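Side-chain contacts in SusD-like protein BACOVA_02651 (Bacteroides ovatus, PDB 5E75), which binds polysaccharide at the cell surface and probably captures xyloglucan before its transport into the periplasm for degradation: residues W55-F60 against L68-S73; R38-I43 against M417-W422; G74-F79 against P496-D501. One frame throughout, in Å; residues are numbered along the deposited sequence.

Contact 1: W55-F60 against L68-S73; sequences WNYPQF and LDENLS. With EDO (1,2-ethanediol), chain E.
Q59 and D69 approach from opposite directions, and Q59 NE2 gives a nearly straight bond to D69 OD2 (2.8 Å, 164°), which lies in the plane of the amide. The same carboxylate meets the F60 ring at its edge, D69 OD1 in plane 3.4 Å from F60 CE1, where the weakly positive C-H rim probably suits an anion. F60 CZ also packs on N71 CB at 3.6 Å, and L72 CD2 closes in near the ring plane. F60, D69, N71 and L72, all buried, make the tight half. D69 is the N-cap of helix 70-95, in a region of this SusD-family protein whose sequence family belongs to the TPR clan. Its OD1 is gripped twice by N71, by the backbone N on the anti lone pair (2.9 Å) and by ND2 on the syn lone pair (3.0 Å). The first torsion (chi1 -161°) swings D69 CG to the carbonyl side, from where OD1 can take the capping bond. N71 ND2 also sits 3.2 Å above one face of the Y57 ring, the amide standing almost upright on it; N71 OD1 is buried without a hydrogen-bond partner in the model. The packing thins toward solvent, where exposed E70 brings OE2 to the ring edge, 3.5 Å from Y57 CE1. Y57 OH is hydrogen-bonded to R38 NH1. A 1,2-ethanediol, probably from the crystallisation liquor, donates to N56 O and Y57 O.

Contact 2: R38-I43 against M417-W422; sequences RSIVPI and MEYSNW
I43, whose carbonyl lies against W422, gives its backbone N to S39 O (3.0 Å), the shorter of two backbone bonds within 38-43; the other runs from V41 N to R38 O. The polar groups of the two segments do not bond to one another. I43 O instead ends 3.2 Å from W422 CB and lies obliquely to the indole, a buried acceptor with no partner in the model, although neighbouring G44 shares a backbone hydrogen bond with W422. The rest is apolar and centres on Y419. I40 reaches it with the long branch: CG1, carried anti to the backbone N (chi1 -173°), touches Y419 CB at 3.5 Å, and CD1 runs on to meet Y419 CD2 at the same distance. V41 lies alongside the tyrosine, pointing the same way, and offers CG2 to Y419 CE1 at a looser 4.1 Å. A left-handed backbone at Y419 and a first torsion of -31°, well off the staggered value, go with the ring lying against I40 and V41; M417 O lies 3.6 Å above one ring face, toward the rim. The contact joins an N-terminal segment to one about 375 residues later in the SusD fold. D50 accepts from M417 N and N421 ND2, M51 of strand 51-52 touches V41 and M417, helix 70-95 backs S39 and P42 through N71, and F415 of helix 404-415 packs on N421.

Contact 3: G74-F79 against P496-D501; sequences GAWSGF and PYPESD. With EDO (1,2-ethanediol), chain D.
W76 carries the whole contact, spreading its indole across Y497, P498 and D501. Apolar packing comes first. P498 crosses the indole at about a right angle, its CD 4.0 Å above one face near the rim, and its CG settles against W76 CB at 3.8 Å. The aromatic pair is oblique: W76 CZ3 comes into the plane of the Y497 ring at its edge, 3.7 Å from Y497 CD1, with the two ring planes 83° apart. Polar groups gather at the five-membered ring. The D501 side chain runs alongside the indole but points the other way, its carboxylate 40° from the ring plane, and OD2 stands 3.4 Å from W76 CD1 without a hydrogen bond. The indole N-H goes instead to a 1,2-ethanediol, probably from the crystallisation liquor, whose O1 lies near the ring plane, 2.9 Å from W76 NE1. A first torsion of -176° points the ring from helix 70-95 toward the start of helix 499-504, where P498 is the N-cap residue. If an alanine stood here, the edge of Y497 and the ring of P498 would probably be left facing a gap, with Y497 freer to shift. Y497 OH is bonded to P130 O. W128 meets W76 edge-to-face and packs near-parallel to Y497, extending an aromatic cluster that includes Y80 and ties an N-terminal helix to the C-terminal end of the SusD fold.

How the contacts relate
Contact 2 lies deepest, its centre about 6 Å from the centre of the chain, and is almost wholly apolar; contacts 1 and 3, centred about 17 and 18 Å out, are partly buried and bring carboxylates to aromatic rings. Contacts 1 and 3 use successive turns of helix 70-95, and meet where L72 O packs on P498 CG. That helix also touches the segment of contact 2, through N71 on P42 and A75 on S39 and I43. Contact 1 is local in sequence and nested in the loop closed by contact 2, whereas contacts 2 and 3 each join the N-terminal part to segments more than 370 residues later, contact 3 near the C-terminus. The Y57 OH - R38 NH1 hydrogen bond, 2.8 Å, ties contacts 1 and 2.

Contact 1: W55-F60 against L68-S73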
loop_
_atom_site.group_PDB
_atom_site.type_symbol
_atom_site.label_atom_id
_atom_site.label_comp_id
_atom_site.label_asym_id
_atom_site.label_seq_id
_atom_site.Cartn_x
_atom_site.Cartn_y
_atom_site.Cartn_z
ATOM N N TRP A 55 -11.818 -10.082 15.391
ATOM C CA TRP A 55 -11.888 -9.091 16.466
ATOM C C TRP A 55 -11.300 -7.734 16.108
ATOM O O TRP A 55 -11.654 -6.732 16.726
ATOM C CB TRP A 55 -11.239 -9.642 17.734
ATOM C CG TRP A 55 -11.883 -10.929 18.171
ATOM C CD1 TRP A 55 -13.151 -11.091 18.640
ATOM C CD2 TRP A 55 -11.295 -12.228 18.144
ATOM N NE1 TRP A 55 -13.390 -12.414 18.918
ATOM C CE2 TRP A 55 -12.264 -13.135 18.623
ATOM C CE3 TRP A 55 -10.041 -12.715 17.758
ATOM C CZ2 TRP A 55 -12.017 -14.501 18.733
ATOM C CZ3 TRP A 55 -9.797 -14.072 17.867
ATOM C CH2 TRP A 55 -10.781 -14.950 18.350
ATOM N N ASN A 56 -10.419 -7.692 15.118
ATOM C CA ASN A 56 -9.784 -6.440 14.732
ATOM C C ASN A 56 -10.206 -5.995 13.340
ATOM O O ASN A 56 -9.713 -6.511 12.330
ATOM C CB ASN A 56 -8.266 -6.552 14.845
ATOM C CG ASN A 56 -7.810 -6.666 16.283
ATOM O OD1 ASN A 56 -7.161 -7.635 16.668
ATOM N ND2 ASN A 56 -8.166 -5.680 17.089
ATOM N N TYR A 57 -11.152 -5.055 13.330
ATOM C CA TYR A 57 -11.671 -4.410 12.116
ATOM C C TYR A 57 -12.197 -5.359 11.040
ATOM O O TYR A 57 -11.977 -5.133 9.853
ATOM C CB TYR A 57 -10.610 -3.475 11.523
ATOM C CG TYR A 57 -9.937 -2.640 12.578
ATOM C CD1 TYR A 57 -10.691 -1.905 13.490
ATOM C CD2 TYR A 57 -8.558 -2.625 12.700
ATOM C CE1 TYR A 57 -10.076 -1.147 14.477
ATOM C CE2 TYR A 57 -7.937 -1.869 13.682
ATOM C CZ TYR A 57 -8.708 -1.140 14.565
ATOM O OH TYR A 57 -8.106 -0.386 15.548
ATOM N N PRO A 58 -12.937 -6.406 11.434
ATOM C CA PRO A 58 -13.427 -7.331 10.402
ATOM C C PRO A 58 -14.379 -6.656 9.420
ATOM O O PRO A 58 -14.529 -7.108 8.278
ATOM C CB PRO A 58 -14.166 -8.396 11.214
ATOM C CG PRO A 58 -14.548 -7.722 12.468
ATOM C CD PRO A 58 -13.401 -6.810 12.782
ATOM N N GLN A 59 -15.019 -5.583 9.871
ATOM C CA GLN A 59 -15.991 -4.890 9.037
ATOM C C GLN A 59 -15.379 -4.352 7.743
ATOM O O GLN A 59 -16.087 -4.187 6.759
ATOM C CB GLN A 59 -16.686 -3.752 9.798
ATOM C CG GLN A 59 -15.763 -2.669 10.338
ATOM C CD GLN A 59 -15.206 -2.970 11.720
ATOM O OE1 GLN A 59 -15.245 -4.104 12.190
ATOM N NE2 GLN A 59 -14.691 -1.938 12.381
ATOM N N PHE A 60 -14.082 -4.064 7.748
ATOM C CA PHE A 60 -13.425 -3.612 6.533
ATOM C C PHE A 60 -13.334 -4.709 5.487
ATOM O O PHE A 60 -13.410 -4.448 4.282
ATOM C CB PHE A 60 -12.047 -3.007 6.837
ATOM C CG PHE A 60 -12.139 -1.625 7.372
ATOM C CD1 PHE A 60 -12.421 -1.416 8.704
ATOM C CD2 PHE A 60 -12.029 -0.522 6.526
ATOM C CE1 PHE A 60 -12.557 -0.141 9.195
ATOM C CE2 PHE A 60 -12.164 0.756 7.017
ATOM C CZ PHE A 60 -12.427 0.946 8.341
ATOM N N LEU A 68 -18.900 6.036 11.792
ATOM C CA LEU A 68 -18.238 6.346 13.065
ATOM C C LEU A 68 -16.875 5.676 13.252
ATOM O O LEU A 68 -16.163 5.963 14.210
ATOM C CB LEU A 68 -19.136 5.949 14.241
ATOM C CG LEU A 68 -20.069 7.029 14.787
ATOM C CD1 LEU A 68 -20.920 6.423 15.888
ATOM C CD2 LEU A 68 -19.306 8.258 15.318
ATOM N N ASP A 69 -16.506 4.792 12.337
ATOM C CA ASP A 69 -15.286 4.018 12.481
ATOM C C ASP A 69 -14.038 4.906 12.642
ATOM O O ASP A 69 -13.784 5.823 11.841
ATOM C CB ASP A 69 -15.128 3.098 11.277
ATOM C CG ASP A 69 -14.191 1.960 11.537
ATOM O OD1 ASP A 69 -12.970 2.197 11.586
ATOM O OD2 ASP A 69 -14.682 0.810 11.677
ATOM N N GLU A 70 -13.248 4.613 13.669
ATOM C CA GLU A 70 -12.060 5.412 13.982
ATOM C C GLU A 70 -11.012 5.348 12.869
ATOM O O GLU A 70 -10.215 6.264 12.701
ATOM C CB GLU A 70 -11.451 4.966 15.320
ATOM C CG GLU A 70 -10.900 3.542 15.339
ATOM C CD GLU A 70 -11.917 2.509 15.812
ATOM O OE1 GLU A 70 -13.140 2.758 15.689
ATOM O OE2 GLU A 70 -11.486 1.448 16.316
ATOM N N ASN A 71 -11.015 4.283 12.088
ATOM C CA ASN A 71 -10.069 4.193 10.995
ATOM C C ASN A 71 -10.363 5.206 9.899
ATOM O O ASN A 71 -9.440 5.674 9.242
ATOM C CB ASN A 71 -10.059 2.782 10.405
ATOM C CG ASN A 71 -9.465 1.781 11.349
ATOM O OD1 ASN A 71 -8.268 1.810 11.626
ATOM N ND2 ASN A 71 -10.301 0.910 11.888
ATOM N N LEU A 72 -11.634 5.548 9.699
ATOM C CA LEU A 72 -11.983 6.539 8.694
ATOM C C LEU A 72 -11.509 7.922 9.113
ATOM O O LEU A 72 -10.935 8.642 8.314
ATOM C CB LEU A 72 -13.490 6.552 8.423
ATOM C CG LEU A 72 -14.075 5.240 7.895
ATOM C CD1 LEU A 72 -15.578 5.391 7.737
ATOM C CD2 LEU A 72 -13.430 4.861 6.574
ATOM N N SER A 73 -11.756 8.290 10.368
ATOM C CA SER A 73 -11.352 9.601 10.844
ATOM C C SER A 73 -9.826 9.690 10.913
ATOM O O SER A 73 -9.246 10.709 10.551
ATOM C CB SER A 73 -12.021 9.902 12.182
ATOM O OG SER A 73 -11.787 8.870 13.093
HETATM C C1 EDO E . -8.862 -7.482 9.099
HETATM O O1 EDO E . -9.950 -8.026 9.907
HETATM C C2 EDO E . -8.665 -5.962 9.205
HETATM O O2 EDO E . -9.581 -5.269 8.364
#

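Contact 2: R38-I43 against M417-W422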
loop_
_atom_site.group_PDB
_atom_site.type_symbol
_atom_site.label_atom_id
_atom_site.label_comp_id
_atom_site.label_asym_id
_atom_site.label_seq_id
_atom_site.Cartn_x
_atom_site.Cartn_y
_atom_site.Cartn_z
ATOM N N ARG A 38 -2.479 3.266 12.421
ATOM C CA ARG A 38 -3.585 2.333 12.593
ATOM C C ARG A 38 -4.281 1.968 11.290
ATOM O O ARG A 38 -4.243 0.804 10.883
ATOM C CB ARG A 38 -4.600 2.918 13.584
ATOM C CG ARG A 38 -5.663 1.937 14.071
ATOM C CD ARG A 38 -6.112 2.290 15.491
ATOM N NE ARG A 38 -5.057 2.046 16.477
ATOM C CZ ARG A 38 -4.849 0.886 17.099
ATOM N NH1 ARG A 38 -5.621 -0.168 16.850
ATOM N NH2 ARG A 38 -3.859 0.778 17.978
ATOM N N SER A 39 -4.909 2.955 10.657
ATOM C CA SER A 39 -5.856 2.701 9.579
ATOM C C SER A 39 -5.244 2.118 8.299
ATOM O O SER A 39 -5.954 1.512 7.514
ATOM C CB SER A 39 -6.636 3.970 9.248
ATOM O OG SER A 39 -5.779 4.995 8.772
ATOM N N ILE A 40 -3.950 2.322 8.094
ATOM C CA ILE A 40 -3.271 1.766 6.934
ATOM C C ILE A 40 -3.538 0.260 6.818
ATOM O O ILE A 40 -3.707 -0.258 5.702
ATOM C CB ILE A 40 -1.764 2.086 6.990
ATOM C CG1 ILE A 40 -1.077 1.660 5.696
ATOM C CG2 ILE A 40 -1.097 1.439 8.214
ATOM C CD1 ILE A 40 0.361 2.218 5.546
ATOM N N VAL A 41 -3.613 -0.438 7.948
ATOM C CA VAL A 41 -3.754 -1.900 7.937
ATOM C C VAL A 41 -5.145 -2.358 7.451
ATOM O O VAL A 41 -5.233 -3.094 6.477
ATOM C CB VAL A 41 -3.385 -2.483 9.319
ATOM C CG1 VAL A 41 -3.642 -3.989 9.396
ATOM C CG2 VAL A 41 -1.928 -2.176 9.652
ATOM N N PRO A 42 -6.231 -1.908 8.108
ATOM C CA PRO A 42 -7.545 -2.365 7.629
ATOM C C PRO A 42 -7.931 -1.781 6.276
ATOM O O PRO A 42 -8.606 -2.459 5.515
ATOM C CB PRO A 42 -8.507 -1.885 8.723
ATOM C CG PRO A 42 -7.766 -0.768 9.415
ATOM C CD PRO A 42 -6.341 -1.208 9.403
ATOM N N ILE A 43 -7.521 -0.565 5.952
ATOM C CA ILE A 43 -7.930 0.020 4.681
ATOM C C ILE A 43 -7.113 -0.540 3.517
ATOM O O ILE A 43 -7.674 -0.980 2.511
ATOM C CB ILE A 43 -7.848 1.557 4.711
ATOM C CG1 ILE A 43 -8.844 2.114 5.742
ATOM C CG2 ILE A 43 -8.150 2.117 3.337
ATOM C CD1 ILE A 43 -8.765 3.636 5.917
ATOM N N MET A 417 0.137 -7.672 2.244
ATOM C CA MET A 417 0.542 -7.057 3.519
ATOM C C MET A 417 1.445 -5.838 3.334
ATOM O O MET A 417 2.183 -5.465 4.232
ATOM C CB MET A 417 1.161 -8.093 4.476
ATOM C CG MET A 417 0.204 -9.215 4.888
ATOM S SD MET A 417 -1.417 -8.654 5.447
ATOM C CE MET A 417 -0.955 -7.401 6.665
ATOM N N GLU A 418 1.332 -5.170 2.190
ATOM C CA GLU A 418 1.973 -3.863 1.978
ATOM C C GLU A 418 0.950 -2.735 1.907
ATOM O O GLU A 418 1.296 -1.604 1.574
ATOM C CB GLU A 418 2.860 -3.852 0.727
ATOM C CG GLU A 418 4.084 -4.720 0.917
ATOM C CD GLU A 418 4.988 -4.792 -0.295
ATOM O OE1 GLU A 418 5.394 -3.734 -0.848
ATOM O OE2 GLU A 418 5.326 -5.934 -0.635
ATOM N N TYR A 419 -0.291 -3.033 2.252
ATOM C CA TYR A 419 -1.323 -2.002 2.402
ATOM C C TYR A 419 -1.600 -1.277 1.098
ATOM O O TYR A 419 -1.904 -0.088 1.103
ATOM C CB TYR A 419 -0.951 -1.032 3.535
ATOM C CG TYR A 419 -0.130 -1.675 4.658
ATOM C CD1 TYR A 419 -0.589 -2.765 5.384
ATOM C CD2 TYR A 419 1.129 -1.172 4.961
ATOM C CE1 TYR A 419 0.221 -3.344 6.403
ATOM C CE2 TYR A 419 1.917 -1.728 5.954
ATOM C CZ TYR A 419 1.462 -2.810 6.648
ATOM O OH TYR A 419 2.304 -3.309 7.634
ATOM N N SER A 420 -1.516 -2.014 -0.008
ATOM C CA SER A 420 -1.712 -1.457 -1.335
ATOM C C SER A 420 -2.788 -2.168 -2.159
ATOM O O SER A 420 -3.359 -1.576 -3.064
ATOM C CB SER A 420 -0.392 -1.504 -2.105
ATOM O OG SER A 420 0.107 -2.826 -2.158
ATOM N N ASN A 421 -3.056 -3.432 -1.881
ATOM C CA ASN A 421 -3.937 -4.195 -2.744
ATOM C C ASN A 421 -5.337 -3.615 -2.828
ATOM O O ASN A 421 -5.944 -3.675 -3.887
ATOM C CB ASN A 421 -3.984 -5.676 -2.337
ATOM C CG ASN A 421 -2.733 -6.445 -2.727
ATOM O OD1 ASN A 421 -2.012 -6.075 -3.660
ATOM N ND2 ASN A 421 -2.489 -7.531 -2.022
ATOM N N TRP A 422 -5.866 -3.043 -1.752
ATOM C CA TRP A 422 -7.236 -2.535 -1.822
ATOM C C TRP A 422 -7.348 -1.394 -2.829
ATOM O O TRP A 422 -8.315 -1.304 -3.580
ATOM C CB TRP A 422 -7.784 -2.090 -0.468
ATOM C CG TRP A 422 -9.157 -1.474 -0.634
ATOM C CD1 TRP A 422 -9.538 -0.205 -0.306
ATOM C CD2 TRP A 422 -10.318 -2.109 -1.197
ATOM N NE1 TRP A 422 -10.866 -0.002 -0.630
ATOM C CE2 TRP A 422 -11.362 -1.160 -1.179
ATOM C CE3 TRP A 422 -10.573 -3.380 -1.720
ATOM C CZ2 TRP A 422 -12.626 -1.448 -1.674
ATOM C CZ3 TRP A 422 -11.822 -3.660 -2.210
ATOM C CH2 TRP A 422 -12.843 -2.708 -2.166
#

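Contact 3: G74-F79 against P496-D501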
loop_
_atom_site.group_PDB
_atom_site.type_symbol
_atom_site.label_atom_id
_atom_site.label_comp_id
_atom_site.label_asym_id
_atom_site.label_seq_id
_atom_site.Cartn_x
_atom_site.Cartn_y
_atom_site.Cartn_z
ATOM N N GLY A 74 -9.168 8.617 11.333
ATOM C CA GLY A 74 -7.719 8.601 11.399
ATOM C C GLY A 74 -7.102 8.721 10.015
ATOM O O GLY A 74 -6.153 9.472 9.810
ATOM N N ALA A 75 -7.624 7.966 9.049
ATOM C CA ALA A 75 -7.072 8.014 7.691
ATOM C C ALA A 75 -7.264 9.398 7.065
ATOM O O ALA A 75 -6.333 9.960 6.495
ATOM C CB ALA A 75 -7.700 6.928 6.815
ATOM N N TRP A 76 -8.471 9.928 7.221
ATOM C CA TRP A 76 -8.826 11.261 6.716
ATOM C C TRP A 76 -7.886 12.293 7.313
ATOM O O TRP A 76 -7.311 13.105 6.594
ATOM C CB TRP A 76 -10.276 11.573 7.071
ATOM C CG TRP A 76 -10.863 12.892 6.546
ATOM C CD1 TRP A 76 -10.894 14.096 7.192
ATOM C CD2 TRP A 76 -11.541 13.094 5.293
ATOM N NE1 TRP A 76 -11.549 15.022 6.418
ATOM C CE2 TRP A 76 -11.946 14.436 5.244
ATOM C CE3 TRP A 76 -11.842 12.262 4.204
ATOM C CZ2 TRP A 76 -12.627 14.972 4.148
ATOM C CZ3 TRP A 76 -12.502 12.805 3.117
ATOM C CH2 TRP A 76 -12.903 14.135 3.106
ATOM N N SER A 77 -7.707 12.239 8.629
ATOM C CA SER A 77 -6.758 13.123 9.309
ATOM C C SER A 77 -5.338 12.976 8.782
ATOM O O SER A 77 -4.655 13.969 8.546
ATOM C CB SER A 77 -6.745 12.856 10.825
ATOM O OG SER A 77 -5.787 13.699 11.482
ATOM N N GLY A 78 -4.878 11.738 8.622
ATOM C CA GLY A 78 -3.539 11.484 8.137
ATOM C C GLY A 78 -3.277 12.001 6.744
ATOM O O GLY A 78 -2.285 12.686 6.501
ATOM N N PHE A 79 -4.175 11.688 5.801
ATOM C CA PHE A 79 -3.970 12.138 4.446
ATOM C C PHE A 79 -4.032 13.662 4.394
ATOM O O PHE A 79 -3.218 14.271 3.701
ATOM C CB PHE A 79 -5.001 11.521 3.493
ATOM C CG PHE A 79 -4.891 10.020 3.352
ATOM C CD1 PHE A 79 -3.688 9.405 3.022
ATOM C CD2 PHE A 79 -5.995 9.226 3.548
ATOM C CE1 PHE A 79 -3.599 8.009 2.896
ATOM C CE2 PHE A 79 -5.909 7.843 3.430
ATOM C CZ PHE A 79 -4.713 7.243 3.099
ATOM N N PRO A 496 -17.671 5.644 3.570
ATOM C CA PRO A 496 -18.373 6.875 3.928
ATOM C C PRO A 496 -17.410 7.918 4.477
ATOM O O PRO A 496 -16.342 7.577 4.992
ATOM C CB PRO A 496 -19.356 6.421 5.009
ATOM C CG PRO A 496 -18.759 5.212 5.590
ATOM C CD PRO A 496 -17.951 4.545 4.502
ATOM N N TYR A 497 -17.777 9.192 4.349
ATOM C CA TYR A 497 -17.003 10.267 4.972
ATOM C C TYR A 497 -17.114 10.105 6.484
ATOM O O TYR A 497 -18.140 9.646 6.981
ATOM C CB TYR A 497 -17.494 11.642 4.491
ATOM C CG TYR A 497 -17.298 11.808 3.002
ATOM C CD1 TYR A 497 -16.029 11.977 2.468
ATOM C CD2 TYR A 497 -18.367 11.730 2.136
ATOM C CE1 TYR A 497 -15.835 12.099 1.100
ATOM C CE2 TYR A 497 -18.188 11.839 0.771
ATOM C CZ TYR A 497 -16.920 12.009 0.260
ATOM O OH TYR A 497 -16.769 12.094 -1.102
ATOM N N PRO A 498 -16.050 10.444 7.221
ATOM C CA PRO A 498 -16.092 10.202 8.667
ATOM C C PRO A 498 -17.145 11.077 9.334
ATOM O O PRO A 498 -17.217 12.263 9.034
ATOM C CB PRO A 498 -14.684 10.607 9.136
ATOM C CG PRO A 498 -13.833 10.651 7.892
ATOM C CD PRO A 498 -14.766 11.026 6.787
ATOM N N GLU A 499 -17.944 10.503 10.221
ATOM C CA GLU A 499 -19.098 11.201 10.781
ATOM C C GLU A 499 -18.723 12.513 11.455
ATOM O O GLU A 499 -19.409 13.512 11.260
ATOM C CB GLU A 499 -19.870 10.308 11.763
ATOM C CG GLU A 499 -21.057 11.031 12.411
ATOM C CD GLU A 499 -21.991 10.107 13.164
ATOM O OE1 GLU A 499 -22.431 9.094 12.583
ATOM O OE2 GLU A 499 -22.294 10.402 14.338
ATOM N N SER A 500 -17.629 12.526 12.210
ATOM C CA SER A 500 -17.234 13.739 12.919
ATOM C C SER A 500 -16.894 14.864 11.940
ATOM O O SER A 500 -17.172 16.035 12.206
ATOM C CB SER A 500 -16.052 13.455 13.849
ATOM O OG SER A 500 -14.940 12.941 13.131
ATOM N N ASP A 501 -16.302 14.507 10.804
ATOM C CA ASP A 501 -15.963 15.488 9.785
ATOM C C ASP A 501 -17.203 15.989 9.059
ATOM O O ASP A 501 -17.275 17.166 8.703
ATOM C CB ASP A 501 -14.926 14.919 8.817
ATOM C CG ASP A 501 -13.570 14.729 9.479
ATOM O OD1 ASP A 501 -12.935 15.746 9.817
ATOM O OD2 ASP A 501 -13.142 13.576 9.687
HETATM C C1 EDO D . -10.725 18.417 5.129
HETATM O O1 EDO D . -11.501 17.948 6.237
HETATM C C2 EDO D . -9.708 19.433 5.601
HETATM O O2 EDO D . -9.083 18.946 6.795
#